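PDB 4B2N: 70 KDA protein from Xanthomonas sp., which is a dihaem c-type cytochrome that acts as a processive rubber oxygenase, a dioxygenase of latex distantly related, it seems, to the cytochrome c peroxidases. Local coordinates for residues A[580-588]-A[624-634]. Sequence-based numbering, arbitrary orientation.
Sequences TSPFLPCTH and KSRMVYNSYLY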
loop_
_atom_site.group_PDB
_atom_site.type_symbol
_atom_site.label_atom_id
_atom_site.label_comp_id
_atom_site.label_asym_id
_atom_site.label_seq_id
_atom_site.Cartn_x
_atom_site.Cartn_y
_atom_site.Cartn_z
ATOM N N THR A 580 -1.199 16.640 -29.215
ATOM C CA THR A 580 -1.451 15.187 -29.164
ATOM C C THR A 580 -2.514 14.894 -28.091
ATOM O O THR A 580 -2.628 15.668 -27.147
ATOM C CB THR A 580 -0.193 14.355 -28.855
ATOM O OG1 THR A 580 0.406 14.791 -27.622
ATOM C CG2 THR A 580 0.810 14.474 -29.969
ATOM N N SER A 581 -3.257 13.795 -28.249
ATOM C CA SER A 581 -4.255 13.394 -27.269
ATOM C C SER A 581 -4.371 11.874 -27.257
ATOM O O SER A 581 -4.638 11.303 -28.276
ATOM C CB SER A 581 -5.607 13.983 -27.619
ATOM O OG SER A 581 -6.549 13.652 -26.619
ATOM N N PRO A 582 -4.161 11.212 -26.083
ATOM C CA PRO A 582 -3.869 11.924 -24.815
ATOM C C PRO A 582 -2.499 12.585 -24.872
ATOM O O PRO A 582 -1.574 12.062 -25.522
ATOM C CB PRO A 582 -3.805 10.812 -23.767
ATOM C CG PRO A 582 -4.144 9.529 -24.474
ATOM C CD PRO A 582 -4.014 9.748 -25.962
ATOM N N PHE A 583 -2.364 13.685 -24.161
ATOM C CA PHE A 583 -1.061 14.315 -24.030
ATOM C C PHE A 583 -0.165 13.526 -23.069
ATOM O O PHE A 583 -0.461 13.451 -21.893
ATOM C CB PHE A 583 -1.197 15.748 -23.544
ATOM C CG PHE A 583 0.108 16.440 -23.402
ATOM C CD1 PHE A 583 0.957 16.580 -24.518
ATOM C CD2 PHE A 583 0.504 16.967 -22.167
ATOM C CE1 PHE A 583 2.200 17.216 -24.403
ATOM C CE2 PHE A 583 1.736 17.610 -22.046
ATOM C CZ PHE A 583 2.577 17.731 -23.158
ATOM N N LEU A 584 0.920 12.955 -23.596
ATOM C CA LEU A 584 1.802 12.014 -22.888
ATOM C C LEU A 584 3.288 12.423 -23.071
ATOM O O LEU A 584 3.982 11.928 -23.971
ATOM C CB LEU A 584 1.554 10.577 -23.398
ATOM C CG LEU A 584 0.150 9.992 -23.122
ATOM C CD1 LEU A 584 0.029 8.655 -23.834
ATOM C CD2 LEU A 584 -0.078 9.761 -21.626
ATOM N N PRO A 585 3.774 13.375 -22.268
ATOM C CA PRO A 585 5.141 13.902 -22.548
ATOM C C PRO A 585 6.294 12.862 -22.373
ATOM O O PRO A 585 6.147 11.876 -21.640
ATOM C CB PRO A 585 5.234 15.090 -21.575
ATOM C CG PRO A 585 4.298 14.735 -20.447
ATOM C CD PRO A 585 3.122 14.146 -21.196
ATOM N N CYS A 586 7.393 13.061 -23.098
ATOM C CA CYS A 586 8.562 12.189 -23.028
ATOM C C CYS A 586 9.399 12.491 -21.793
ATOM O O CYS A 586 10.309 11.747 -21.460
ATOM C CB CYS A 586 9.408 12.328 -24.308
ATOM S SG CYS A 586 8.573 11.697 -25.794
ATOM N N THR A 587 9.096 13.600 -21.143
ATOM C CA THR A 587 9.848 14.094 -20.004
ATOM C C THR A 587 8.935 14.532 -18.935
ATOM O O THR A 587 7.914 15.205 -19.233
ATOM C CB THR A 587 10.455 15.500 -20.204
ATOM O OG1 THR A 587 10.163 16.026 -21.508
ATOM C CG2 THR A 587 11.901 15.485 -19.847
ATOM N N HIS A 588 9.364 14.296 -17.695
ATOM C CA HIS A 588 8.658 14.878 -16.563
ATOM C C HIS A 588 8.627 16.377 -16.672
ATOM O O HIS A 588 7.800 17.020 -16.062
ATOM C CB HIS A 588 9.233 14.442 -15.207
ATOM C CG HIS A 588 8.364 14.874 -14.030
ATOM N ND1 HIS A 588 7.120 14.319 -13.785
ATOM C CD2 HIS A 588 8.557 15.888 -13.056
ATOM C CE1 HIS A 588 6.568 14.924 -12.700
ATOM N NE2 HIS A 588 7.441 15.892 -12.255
ATOM N N LYS A 624 -7.676 12.236 -19.672
ATOM C CA LYS A 624 -7.300 11.319 -20.733
ATOM C C LYS A 624 -5.882 10.860 -20.555
ATOM O O LYS A 624 -5.570 9.680 -20.752
ATOM C CB LYS A 624 -7.536 11.906 -22.164
ATOM C CG LYS A 624 -8.999 11.898 -22.539
ATOM C CD LYS A 624 -9.321 12.427 -23.942
ATOM C CE LYS A 624 -8.475 11.676 -24.999
ATOM N NZ LYS A 624 -8.938 12.045 -26.394
ATOM N N SER A 625 -5.016 11.745 -20.134
ATOM C CA SER A 625 -3.632 11.342 -19.900
ATOM C C SER A 625 -3.477 10.476 -18.637
ATOM O O SER A 625 -2.700 9.554 -18.625
ATOM C CB SER A 625 -2.812 12.610 -19.776
ATOM O OG SER A 625 -2.903 13.374 -20.992
ATOM N N ARG A 626 -4.213 10.780 -17.571
ATOM C CA ARG A 626 -4.165 9.970 -16.308
ATOM C C ARG A 626 -4.579 8.492 -16.533
ATOM O O ARG A 626 -4.212 7.601 -15.757
ATOM C CB ARG A 626 -5.124 10.546 -15.235
ATOM C CG ARG A 626 -4.813 11.973 -14.840
ATOM C CD ARG A 626 -5.794 12.401 -13.673
ATOM N NE ARG A 626 -4.901 13.252 -13.039
ATOM C CZ ARG A 626 -4.283 13.153 -11.901
ATOM N NH1 ARG A 626 -4.646 12.357 -10.845
ATOM N NH2 ARG A 626 -3.354 14.077 -11.821
ATOM N N MET A 627 -5.351 8.261 -17.593
ATOM C CA MET A 627 -5.804 6.926 -18.044
ATOM C C MET A 627 -4.824 6.154 -18.904
ATOM O O MET A 627 -5.199 5.154 -19.534
ATOM C CB MET A 627 -7.172 7.046 -18.729
ATOM C CG MET A 627 -8.142 7.432 -17.640
ATOM S SD MET A 627 -9.855 7.455 -18.070
ATOM C CE MET A 627 -10.188 5.766 -18.262
ATOM N N VAL A 628 -3.584 6.629 -18.966
ATOM C CA VAL A 628 -2.532 5.889 -19.660
ATOM C C VAL A 628 -1.310 5.879 -18.742
ATOM O O VAL A 628 -0.977 6.894 -18.120
ATOM C CB VAL A 628 -2.078 6.519 -21.002
ATOM C CG1 VAL A 628 -0.973 5.714 -21.600
ATOM C CG2 VAL A 628 -3.254 6.558 -21.980
ATOM N N TYR A 629 -0.655 4.737 -18.607
ATOM C CA TYR A 629 0.531 4.754 -17.763
ATOM C C TYR A 629 1.705 5.348 -18.550
ATOM O O TYR A 629 2.057 4.838 -19.619
ATOM C CB TYR A 629 0.941 3.377 -17.265
ATOM C CG TYR A 629 2.076 3.520 -16.237
ATOM C CD1 TYR A 629 1.789 3.740 -14.871
ATOM C CD2 TYR A 629 3.410 3.476 -16.634
ATOM C CE1 TYR A 629 2.810 3.894 -13.946
ATOM C CE2 TYR A 629 4.443 3.624 -15.701
ATOM C CZ TYR A 629 4.139 3.814 -14.377
ATOM O OH TYR A 629 5.159 3.984 -13.467
ATOM N N ASN A 630 2.346 6.344 -17.958
ATOM C CA ASN A 630 3.492 7.009 -18.548
ATOM C C ASN A 630 4.753 6.818 -17.692
ATOM O O ASN A 630 4.928 7.488 -16.641
ATOM C CB ASN A 630 3.219 8.486 -18.727
ATOM C CG ASN A 630 4.353 9.187 -19.507
ATOM O OD1 ASN A 630 5.443 8.609 -19.731
ATOM N ND2 ASN A 630 4.089 10.405 -19.947
ATOM N N SER A 631 5.644 5.942 -18.162
ATOM C CA SER A 631 6.913 5.634 -17.459
ATOM C C SER A 631 7.910 6.809 -17.307
ATOM O O SER A 631 8.856 6.721 -16.531
ATOM C CB SER A 631 7.683 4.511 -18.194
ATOM O OG SER A 631 7.132 3.288 -17.853
ATOM N N TYR A 632 7.746 7.851 -18.120
ATOM C CA TYR A 632 8.580 9.055 -18.095
ATOM C C TYR A 632 8.260 10.076 -16.976
ATOM O O TYR A 632 9.074 10.920 -16.694
ATOM C CB TYR A 632 8.577 9.729 -19.474
ATOM C CG TYR A 632 9.206 8.849 -20.482
ATOM C CD1 TYR A 632 10.519 8.442 -20.306
ATOM C CD2 TYR A 632 8.483 8.340 -21.573
ATOM C CE1 TYR A 632 11.143 7.630 -21.217
ATOM C CE2 TYR A 632 9.106 7.502 -22.502
ATOM C CZ TYR A 632 10.439 7.157 -22.306
ATOM O OH TYR A 632 11.111 6.314 -23.161
ATOM N N LEU A 633 7.132 9.960 -16.300
ATOM C CA LEU A 633 6.884 10.879 -15.202
ATOM C C LEU A 633 7.800 10.531 -14.031
ATOM O O LEU A 633 8.329 9.400 -13.938
ATOM C CB LEU A 633 5.385 10.926 -14.787
ATOM C CG LEU A 633 4.410 11.172 -15.958
ATOM C CD1 LEU A 633 3.008 11.111 -15.336
ATOM C CD2 LEU A 633 4.615 12.485 -16.696
ATOM N N TYR A 634 8.013 11.520 -13.171
ATOM C CA TYR A 634 8.854 11.380 -12.009
ATOM C C TYR A 634 8.423 10.143 -11.197
ATOM O O TYR A 634 7.266 10.048 -10.813
ATOM C CB TYR A 634 8.687 12.647 -11.146
ATOM C CG TYR A 634 9.534 12.718 -9.874
ATOM C CD1 TYR A 634 9.075 12.173 -8.660
ATOM C CD2 TYR A 634 10.781 13.351 -9.872
ATOM C CE1 TYR A 634 9.818 12.280 -7.493
ATOM C CE2 TYR A 634 11.531 13.423 -8.702
ATOM C CZ TYR A 634 11.057 12.878 -7.544
ATOM O OH TYR A 634 11.803 12.975 -6.406
HETATM O O HOH W 1 -4.567 14.845 -22.969
HETATM O O HOH W 2 11.340 12.198 -17.542
#
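Pro582 lies over Ser625 and His588 over Leu633, their CA atoms 5.0 and 4.6 Å apart, as the irregular loop 580-588 follows the chain from the end of helix 620-626 through the short strand 629-630 into a type I turn. Asn630 makes an Asx turn there and suits both segments because one amide supplies an acceptor and a donor: OD1 accepts from Tyr632 N, while ND2 reaches Pro585 O at 3.0 Å in an almost straight bond (178°). The donor lies on a lone pair of Pro585 O, in that carbonyl's plane, and the acceptor lies in the amide plane of Asn630. A chi1 of -173° swings CG away from the backbone N, and the amide stands out from the strand toward this carbonyl. Ser625, small enough to let the loop come close, donates from OG to Phe583 O at 2.6 Å, and a water links the same hydroxyl to Phe583 N. Between these polar grips, Val628 spreads its branches: CG1 touches Leu584 CD1 and CG2 meets Pro582 CG, both side chains crossing it at about a right angle. Leu584 also packs on Leu536 of strand 536-538, the central strand of the small antiparallel sheet that 629-630 edges. At the outer end the flexible Lys624 bends at chi3 to bring NZ to Ser581 OG, which is also hydrogen-bonded to Gln621 OE1. The Cys586-Cys574 disulfide ties the loop back to the chain after strand 570-571. Beyond it, a second water bridges His588 N and Tyr632 O. Tyr634 turns its ring edge toward the His588 face and anchors its hydroxyl on His282 O, while its CB makes a CH-pi contact over that face, 3.4 Å from the imidazole centroid and 8° off the ring normal.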